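Local coordinates for 4-alpha-glucanotransferase (Streptococcus agalactiae, PDB 6M6T), which belongs to the amylomaltase family, is built on a TIM barrel and binds glycan ligands in a pocket of that fold, at residues D457-M460 with N461-T465; Q159-D163 with K164-R168; R128-S131 with D132-E136. All coordinates share one frame; numbering follows the deposited sequence.

How the interactions relate
Interaction 1 belongs to a glycan pocket: its residues Asn461, Pro463 and Asn464 line it, and a bound AC1 unit meets the loop there. Interactions 2 and 3 are helix-end and helix packing far from the centre of the chain, about 29 and 26 Å out, against about 14 Å for interaction 1. Their centres lie about 34 Å (interaction 2) and about 39 Å (interaction 3) from that of interaction 1, and about 30 Å from each other, and no pair touches. Interactions 1 and 3 fall on opposite sides of the chain's centre. Along the sequence the order is 128-136, 159-168, then 457-465.

Interaction 1. Residues D457-M460 with N461-T465; sequences DSRM and NMPNT. With AC1 (4,6-dideoxy-4-{[(1S,4R,5S,6S)-4,5,6-trihydroxy-3-(hydroxymethyl)cyclohex-2-en-1-yl]amino}-alpha-D-glucopyranose), chain I.
Arg459 reaches along the loop to the carbonyl of Asn461, two residues ahead, in a segment that follows the eighth strand of the TIM barrel, 443-447, and carries part of a glycan pocket. Its NE donates to Asn461 O at 2.6 Å, on a lone pair in the carbonyl plane, although the bond is bent (N-H...O 132°) and the oxygen lies 24° out of the guanidinium plane. The side chain arrives there extended from CG to NE, with CG anti to the backbone N (chi1 -167°). Met462 crosses it at about a right angle: CB sits over one guanidinium face, toward its rim, and CE approaches NH1. Pro463 CD comes obliquely to NH2 at 3.5 Å, and NH2 also donates to the backbone O of Asp397. A long, flat cation suits this place, since one group can grip two backbone carbonyls while its methylene stem and one guanidinium face pack on Met462.

The same loop offers polar groups to AC1. Asn461 ND2 makes a weak bond to O2 and another weak one to Asp397 OD2, while the backbone N of Asn464 makes a weak bond to O3. Asn464 OD1 accepts from the backbone N of Leu260, which ties this edge of the pocket to strand 259-264. Farther along the loop, Thr465 OG1 donates back to Met462 O at 2.9 Å, in the carbonyl plane.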
loop_
_atom_site.group_PDB
_atom_site.type_symbol
_atom_site.label_atom_id
_atom_site.label_comp_id
_atom_site.label_asym_id
_atom_site.label_seq_id
_atom_site.Cartn_x
_atom_site.Cartn_y
_atom_site.Cartn_z
ATOM N N ASP A 457 -15.376 -13.892 2.582
ATOM C CA ASP A 457 -15.491 -13.067 1.379
ATOM C C ASP A 457 -14.669 -11.787 1.463
ATOM O O ASP A 457 -14.298 -11.228 0.421
ATOM C CB ASP A 457 -16.972 -12.700 1.099
ATOM C CG ASP A 457 -17.648 -11.877 2.254
ATOM O OD1 ASP A 457 -17.060 -10.894 2.783
ATOM O OD2 ASP A 457 -18.807 -12.203 2.613
ATOM N N SER A 458 -14.371 -11.318 2.680
ATOM C CA SER A 458 -13.911 -9.955 2.929
ATOM C C SER A 458 -12.407 -9.796 2.811
ATOM O O SER A 458 -11.904 -8.684 3.012
ATOM C CB SER A 458 -14.352 -9.494 4.321
ATOM O OG SER A 458 -14.095 -10.512 5.278
ATOM N N ARG A 459 -11.694 -10.877 2.498
ATOM C CA ARG A 459 -10.245 -10.828 2.352
ATOM C C ARG A 459 -9.855 -9.752 1.341
ATOM O O ARG A 459 -10.489 -9.614 0.298
ATOM C CB ARG A 459 -9.737 -12.210 1.915
ATOM C CG ARG A 459 -8.244 -12.442 2.015
ATOM C CD ARG A 459 -7.838 -13.762 1.366
ATOM N NE ARG A 459 -6.387 -13.901 1.434
ATOM C CZ ARG A 459 -5.726 -15.044 1.590
ATOM N NH1 ARG A 459 -6.376 -16.198 1.672
ATOM N NH2 ARG A 459 -4.405 -15.027 1.656
ATOM N N MET A 460 -8.820 -8.965 1.667
ATOM C CA MET A 460 -8.432 -7.855 0.797
ATOM C C MET A 460 -7.606 -8.331 -0.394
ATOM O O MET A 460 -7.920 -7.994 -1.541
ATOM C CB MET A 460 -7.660 -6.807 1.585
ATOM C CG MET A 460 -7.412 -5.556 0.805
ATOM S SD MET A 460 -8.911 -4.580 0.568
ATOM C CE MET A 460 -8.150 -2.986 0.252
ATOM N N ASN A 461 -6.535 -9.099 -0.143
ATOM C CA ASN A 461 -5.763 -9.741 -1.198
ATOM C C ASN A 461 -5.730 -11.232 -0.951
ATOM O O ASN A 461 -5.903 -11.681 0.179
ATOM C CB ASN A 461 -4.314 -9.243 -1.285
ATOM C CG ASN A 461 -3.661 -9.573 -2.640
ATOM O OD1 ASN A 461 -4.283 -9.392 -3.689
ATOM N ND2 ASN A 461 -2.416 -10.059 -2.618
ATOM N N MET A 462 -5.521 -11.989 -2.026
ATOM C CA MET A 462 -5.214 -13.420 -1.968
ATOM C C MET A 462 -4.060 -13.618 -2.933
ATOM O O MET A 462 -4.273 -13.655 -4.158
ATOM C CB MET A 462 -6.395 -14.311 -2.343
ATOM C CG MET A 462 -6.006 -15.780 -2.627
ATOM S SD MET A 462 -7.386 -16.952 -2.866
ATOM C CE MET A 462 -8.237 -16.832 -1.286
ATOM N N PRO A 463 -2.834 -13.747 -2.429
ATOM C CA PRO A 463 -1.657 -13.597 -3.296
ATOM C C PRO A 463 -1.646 -14.591 -4.441
ATOM O O PRO A 463 -2.093 -15.735 -4.306
ATOM C CB PRO A 463 -0.485 -13.827 -2.339
ATOM C CG PRO A 463 -1.042 -13.489 -0.992
ATOM C CD PRO A 463 -2.462 -13.954 -1.020
ATOM N N ASN A 464 -1.135 -14.119 -5.584
ATOM C CA ASN A 464 -0.916 -14.929 -6.780
ATOM C C ASN A 464 -2.219 -15.255 -7.515
ATOM O O ASN A 464 -2.348 -16.320 -8.127
ATOM C CB ASN A 464 -0.142 -16.210 -6.437
ATOM C CG ASN A 464 0.693 -16.703 -7.575
ATOM O OD1 ASN A 464 1.499 -15.959 -8.151
ATOM N ND2 ASN A 464 0.493 -17.967 -7.932
ATOM N N THR A 465 -3.198 -14.350 -7.442
ATOM C CA THR A 465 -4.384 -14.370 -8.293
ATOM C C THR A 465 -4.654 -12.947 -8.768
ATOM O O THR A 465 -3.989 -11.997 -8.349
ATOM C CB THR A 465 -5.628 -14.936 -7.576
ATOM O OG1 THR A 465 -5.983 -14.085 -6.482
ATOM C CG2 THR A 465 -5.401 -16.362 -7.059
HETATM C C1 AC1 I . 1.194 -8.488 -4.704
HETATM O O2 AC1 I . 0.380 -10.768 -4.259
HETATM C C2 AC1 I . 0.314 -9.661 -5.179
HETATM C C4A AC1 I . 0.664 -10.538 -12.478
HETATM C C3 AC1 I . 0.696 -10.134 -6.551
HETATM O O3 AC1 I . -0.220 -11.172 -6.860
HETATM C C4 AC1 I . 0.597 -8.950 -7.543
HETATM N N4A AC1 I . 0.816 -9.256 -8.991
HETATM C C5 AC1 I . 1.629 -7.951 -7.051
HETATM O O5 AC1 I . 1.238 -7.464 -5.748
HETATM C C6 AC1 I . 1.712 -6.784 -8.029
HETATM C C1B AC1 I . -0.361 -9.609 -9.832
HETATM C C2B AC1 I . -0.208 -11.067 -10.232
HETATM O O2B AC1 I . -0.045 -11.884 -9.070
HETATM C C3B AC1 I . 1.038 -11.171 -11.127
HETATM O O3B AC1 I . 1.435 -12.549 -11.301
HETATM O O4 AC1 I . 1.793 -10.478 -13.399
HETATM C C5B AC1 I . 0.078 -9.270 -12.286
HETATM C C7B AC1 I . -0.433 -8.846 -11.026
HETATM C C6B AC1 I . -0.025 -8.387 -13.554
HETATM O O6B AC1 I . 0.886 -8.864 -14.568
#

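Interaction 2. Residues Q159-D163 with K164-R168; sequences QEWDD and KAIIR
The indole of Trp161 receives Ile166 and Ile167 obliquely, neither squarely over a face nor at an edge. Ile166 CG2 comes to within 3.5 Å of Trp161 CE3, and Ile167 CG1 also lies near that atom, while Ile167 CD1 packs on Trp161 CB at 3.7 Å. Thus the CE3 corner and CB serve the two isoleucines, and the large ring has surface for other aromatics as well: Trp229 meets it edge-to-face, and the ring of Phe153 is inclined to it by about 35°. Its NE1 makes a weak hydrogen bond to Lys156 O.

The second flat group, the Asp163 carboxylate, caps helix 164-167. With CG anti to the backbone N (chi1 -176°), OD1 swings over the first turn and accepts from Ala165 N at 3.2 Å. This donor stands well above the carboxylate plane, 53° out of it. OD2 is bonded to Tyr177 OH, which, with the Ala165 bond, probably helps to set the rotation of the carboxylate. The negative charge would probably be favoured by the N-H groups of the helix start. Asp163 O accepts from Ile167 N at 3.1 Å and, weakly, from Ile166 N.

Aspartate, short and able to accept with two oxygens, is well fitted to this post: an N-cap of the short helix 164-167, with a hydrophobic cluster of Trp161, Ile166 and Ile167 beside it.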
loop_
_atom_site.group_PDB
_atom_site.type_symbol
_atom_site.label_atom_id
_atom_site.label_comp_id
_atom_site.label_asym_id
_atom_site.label_seq_id
_atom_site.Cartn_x
_atom_site.Cartn_y
_atom_site.Cartn_z
ATOM N N GLN A 159 6.319 -0.990 -22.803
ATOM C CA GLN A 159 7.124 -1.847 -23.666
ATOM C C GLN A 159 6.509 -2.029 -25.048
ATOM O O GLN A 159 7.234 -2.355 -25.998
ATOM C CB GLN A 159 7.329 -3.213 -23.009
ATOM C CG GLN A 159 8.215 -3.176 -21.772
ATOM C CD GLN A 159 7.486 -2.680 -20.529
ATOM O OE1 GLN A 159 6.254 -2.717 -20.461
ATOM N NE2 GLN A 159 8.250 -2.211 -19.538
ATOM N N GLU A 160 5.198 -1.832 -25.185
ATOM C CA GLU A 160 4.507 -2.071 -26.444
ATOM C C GLU A 160 4.009 -0.782 -27.105
ATOM O O GLU A 160 3.137 -0.844 -27.979
ATOM C CB GLU A 160 3.352 -3.060 -26.238
ATOM C CG GLU A 160 2.306 -2.625 -25.197
ATOM C CD GLU A 160 1.112 -3.598 -25.051
ATOM O OE1 GLU A 160 0.219 -3.318 -24.199
ATOM O OE2 GLU A 160 1.064 -4.626 -25.778
ATOM N N TRP A 161 4.546 0.381 -26.721
ATOM C CA TRP A 161 4.260 1.596 -27.483
ATOM C C TRP A 161 4.742 1.396 -28.917
ATOM O O TRP A 161 5.492 0.467 -29.219
ATOM C CB TRP A 161 4.930 2.838 -26.874
ATOM C CG TRP A 161 4.418 3.276 -25.513
ATOM C CD1 TRP A 161 3.348 2.763 -24.822
ATOM C CD2 TRP A 161 4.966 4.314 -24.677
ATOM N NE1 TRP A 161 3.202 3.417 -23.610
ATOM C CE2 TRP A 161 4.180 4.370 -23.501
ATOM C CE3 TRP A 161 6.038 5.202 -24.810
ATOM C CZ2 TRP A 161 4.440 5.275 -22.472
ATOM C CZ3 TRP A 161 6.296 6.101 -23.776
ATOM C CH2 TRP A 161 5.500 6.126 -22.624
ATOM N N ASP A 162 4.298 2.279 -29.811
ATOM C CA ASP A 162 4.574 2.120 -31.237
ATOM C C ASP A 162 5.812 2.866 -31.712
ATOM O O ASP A 162 6.430 2.451 -32.698
ATOM C CB ASP A 162 3.370 2.578 -32.066
ATOM C CG ASP A 162 2.134 1.745 -31.791
ATOM O OD1 ASP A 162 1.935 1.385 -30.603
ATOM O OD2 ASP A 162 1.374 1.451 -32.748
ATOM N N ASP A 163 6.191 3.939 -31.036
ATOM C CA ASP A 163 7.263 4.822 -31.481
ATOM C C ASP A 163 8.499 4.545 -30.623
ATOM O O ASP A 163 8.619 5.027 -29.490
ATOM C CB ASP A 163 6.785 6.267 -31.399
ATOM C CG ASP A 163 7.784 7.253 -31.921
ATOM O OD1 ASP A 163 8.847 6.840 -32.428
ATOM O OD2 ASP A 163 7.495 8.461 -31.819
ATOM N N LYS A 164 9.421 3.762 -31.177
ATOM C CA LYS A 164 10.648 3.424 -30.470
ATOM C C LYS A 164 11.457 4.659 -30.070
ATOM O O LYS A 164 12.194 4.614 -29.079
ATOM C CB LYS A 164 11.483 2.475 -31.338
ATOM C CG LYS A 164 11.204 0.985 -31.078
ATOM C CD LYS A 164 10.323 0.372 -32.165
ATOM C CE LYS A 164 9.538 -0.833 -31.647
ATOM N NZ LYS A 164 8.606 -1.397 -32.676
ATOM N N ALA A 165 11.326 5.764 -30.801
ATOM C CA ALA A 165 12.012 6.991 -30.404
ATOM C C ALA A 165 11.525 7.468 -29.042
ATOM O O ALA A 165 12.328 7.830 -28.172
ATOM C CB ALA A 165 11.799 8.079 -31.457
ATOM N N ILE A 166 10.204 7.480 -28.844
ATOM C CA ILE A 166 9.667 7.955 -27.574
ATOM C C ILE A 166 9.923 6.937 -26.472
ATOM O O ILE A 166 10.076 7.307 -25.305
ATOM C CB ILE A 166 8.167 8.311 -27.699
ATOM C CG1 ILE A 166 7.784 9.350 -26.650
ATOM C CG2 ILE A 166 7.277 7.094 -27.534
ATOM C CD1 ILE A 166 8.608 10.604 -26.695
ATOM N N ILE A 167 10.020 5.652 -26.817
ATOM C CA ILE A 167 10.252 4.645 -25.790
ATOM C C ILE A 167 11.601 4.860 -25.109
ATOM O O ILE A 167 11.745 4.629 -23.901
ATOM C CB ILE A 167 10.114 3.241 -26.405
ATOM C CG1 ILE A 167 8.656 2.780 -26.305
ATOM C CG2 ILE A 167 11.066 2.259 -25.748
ATOM C CD1 ILE A 167 8.339 1.543 -27.100
ATOM N N ARG A 168 12.596 5.344 -25.841
ATOM C CA ARG A 168 13.897 5.630 -25.254
ATOM C C ARG A 168 14.209 7.125 -25.259
ATOM O O ARG A 168 15.376 7.516 -25.327
ATOM C CB ARG A 168 14.994 4.845 -25.969
ATOM C CG ARG A 168 14.763 4.713 -27.452
ATOM C CD ARG A 168 15.828 3.876 -28.106
ATOM N NE ARG A 168 15.623 3.820 -29.547
ATOM C CZ ARG A 168 14.772 2.989 -30.133
ATOM N NH1 ARG A 168 14.049 2.156 -29.388
ATOM N NH2 ARG A 168 14.640 2.995 -31.457
#

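Interaction 3. Residues R128-S131 with D132-E136; sequences RMLS and DFLQE
Arg128 and Asp132, one helical turn apart, approach each other at a slant, with the guanidinium and carboxylate planes 68° apart. One oxygen is engaged closely: Asp132 OD2 lies at the guanidinium edge, in its plane, 2.8 Å from Arg128 NH2. The charges make a salt bridge, yet its hydrogen bond is weak because the N-H...O angle is just 118°. Arg128 is extended from CG to NE, and the turn at its last torsion (chi4 -70°) brings NH2 round to the acid. Long, flexible arginine and short aspartate make a common i to i+4 pair on a helix surface.

The apolar contacts of this turn run through Leu130. Its CD1 meets Phe133 CD2 at 4.3 Å and Leu134 CG at 4.2 Å, so one branch of the leucine touches both the i+3 and i+4 side chains. Leu130 O lies near the plane of the Phe133 ring, at its edge.

The backbone bonds are mainly alpha-helical: Phe133 N donates to Met129 O at 3.0 Å, Leu134 N to Leu130 O at 2.9 Å, and Gln135 N to Ser131 O at 3.0 Å. Two others span three residues, a weak one from Phe133 N to Leu130 O and one from Glu136 N to Phe133 O.

Branched leucines and a flat phenyl suit the positions of helix 126-134 that face other helices. Leu130 packs on Lys186 and Val190 of helix 182-208, where Tyr193 also meets the Phe133 ring edge-to-face, and Phe133 and Leu134 both touch Val140 at the start of helix 140-152.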
loop_
_atom_site.group_PDB
_atom_site.type_symbol
_atom_site.label_atom_id
_atom_site.label_comp_id
_atom_site.label_asym_id
_atom_site.label_seq_id
_atom_site.Cartn_x
_atom_site.Cartn_y
_atom_site.Cartn_z
ATOM N N ARG A 128 0.308 29.959 -10.515
ATOM C CA ARG A 128 1.306 30.164 -9.467
ATOM C C ARG A 128 1.066 29.310 -8.232
ATOM O O ARG A 128 1.934 29.269 -7.360
ATOM C CB ARG A 128 1.384 31.631 -9.040
ATOM C CG ARG A 128 2.793 32.043 -8.608
ATOM C CD ARG A 128 2.785 33.270 -7.727
ATOM N NE ARG A 128 4.122 33.624 -7.251
ATOM C CZ ARG A 128 4.816 32.920 -6.361
ATOM N NH1 ARG A 128 6.023 33.326 -5.989
ATOM N NH2 ARG A 128 4.309 31.810 -5.846
ATOM N N MET A 129 -0.093 28.659 -8.122
ATOM C CA MET A 129 -0.275 27.618 -7.118
ATOM C C MET A 129 0.248 26.290 -7.638
ATOM O O MET A 129 0.963 25.572 -6.926
ATOM C CB MET A 129 -1.754 27.494 -6.735
ATOM C CG MET A 129 -2.438 28.820 -6.406
ATOM S SD MET A 129 -4.141 28.724 -5.775
ATOM C CE MET A 129 -4.541 27.002 -6.038
ATOM N N LEU A 130 -0.068 25.971 -8.897
ATOM C CA LEU A 130 0.353 24.696 -9.465
ATOM C C LEU A 130 1.875 24.615 -9.574
ATOM O O LEU A 130 2.475 23.572 -9.282
ATOM C CB LEU A 130 -0.304 24.498 -10.828
ATOM C CG LEU A 130 0.232 23.369 -11.704
ATOM C CD1 LEU A 130 0.134 22.028 -10.992
ATOM C CD2 LEU A 130 -0.540 23.336 -13.017
ATOM N N SER A 131 2.517 25.709 -9.980
ATOM C CA SER A 131 3.967 25.690 -10.117
ATOM C C SER A 131 4.639 25.674 -8.751
ATOM O O SER A 131 5.613 24.941 -8.539
ATOM C CB SER A 131 4.438 26.887 -10.957
ATOM O OG SER A 131 4.917 27.955 -10.148
ATOM N N ASP A 132 4.121 26.460 -7.803
ATOM C CA ASP A 132 4.581 26.358 -6.420
ATOM C C ASP A 132 4.461 24.932 -5.889
ATOM O O ASP A 132 5.197 24.548 -4.972
ATOM C CB ASP A 132 3.785 27.315 -5.530
ATOM C CG ASP A 132 4.617 28.478 -5.014
ATOM O OD1 ASP A 132 5.867 28.434 -5.143
ATOM O OD2 ASP A 132 4.015 29.428 -4.461
ATOM N N PHE A 133 3.520 24.149 -6.429
ATOM C CA PHE A 133 3.430 22.727 -6.099
ATOM C C PHE A 133 4.532 21.915 -6.787
ATOM O O PHE A 133 5.210 21.102 -6.143
ATOM C CB PHE A 133 2.047 22.198 -6.484
ATOM C CG PHE A 133 1.925 20.706 -6.415
ATOM C CD1 PHE A 133 1.956 20.050 -5.192
ATOM C CD2 PHE A 133 1.777 19.957 -7.575
ATOM C CE1 PHE A 133 1.838 18.673 -5.125
ATOM C CE2 PHE A 133 1.658 18.579 -7.524
ATOM C CZ PHE A 133 1.692 17.934 -6.299
ATOM N N LEU A 134 4.720 22.111 -8.101
ATOM C CA LEU A 134 5.717 21.321 -8.830
ATOM C C LEU A 134 7.129 21.555 -8.313
ATOM O O LEU A 134 8.025 20.737 -8.573
ATOM C CB LEU A 134 5.674 21.627 -10.327
ATOM C CG LEU A 134 4.334 21.395 -11.010
ATOM C CD1 LEU A 134 4.344 22.039 -12.378
ATOM C CD2 LEU A 134 4.033 19.926 -11.092
ATOM N N GLN A 135 7.351 22.659 -7.598
ATOM C CA GLN A 135 8.682 22.921 -7.077
ATOM C C GLN A 135 8.992 22.046 -5.864
ATOM O O GLN A 135 10.157 21.711 -5.629
ATOM C CB GLN A 135 8.836 24.411 -6.742
ATOM C CG GLN A 135 10.285 24.781 -6.453
ATOM C CD GLN A 135 10.641 26.220 -6.778
ATOM O OE1 GLN A 135 9.761 27.071 -6.955
ATOM N NE2 GLN A 135 11.952 26.500 -6.859
ATOM N N GLU A 136 7.977 21.647 -5.098
ATOM C CA GLU A 136 8.184 20.754 -3.965
ATOM C C GLU A 136 8.074 19.286 -4.342
ATOM O O GLU A 136 8.694 18.440 -3.699
ATOM C CB GLU A 136 7.193 21.084 -2.832
ATOM C CG GLU A 136 7.245 22.555 -2.383
ATOM C CD GLU A 136 6.033 23.008 -1.581
ATOM O OE1 GLU A 136 5.317 23.916 -2.066
ATOM O OE2 GLU A 136 5.808 22.478 -0.470
#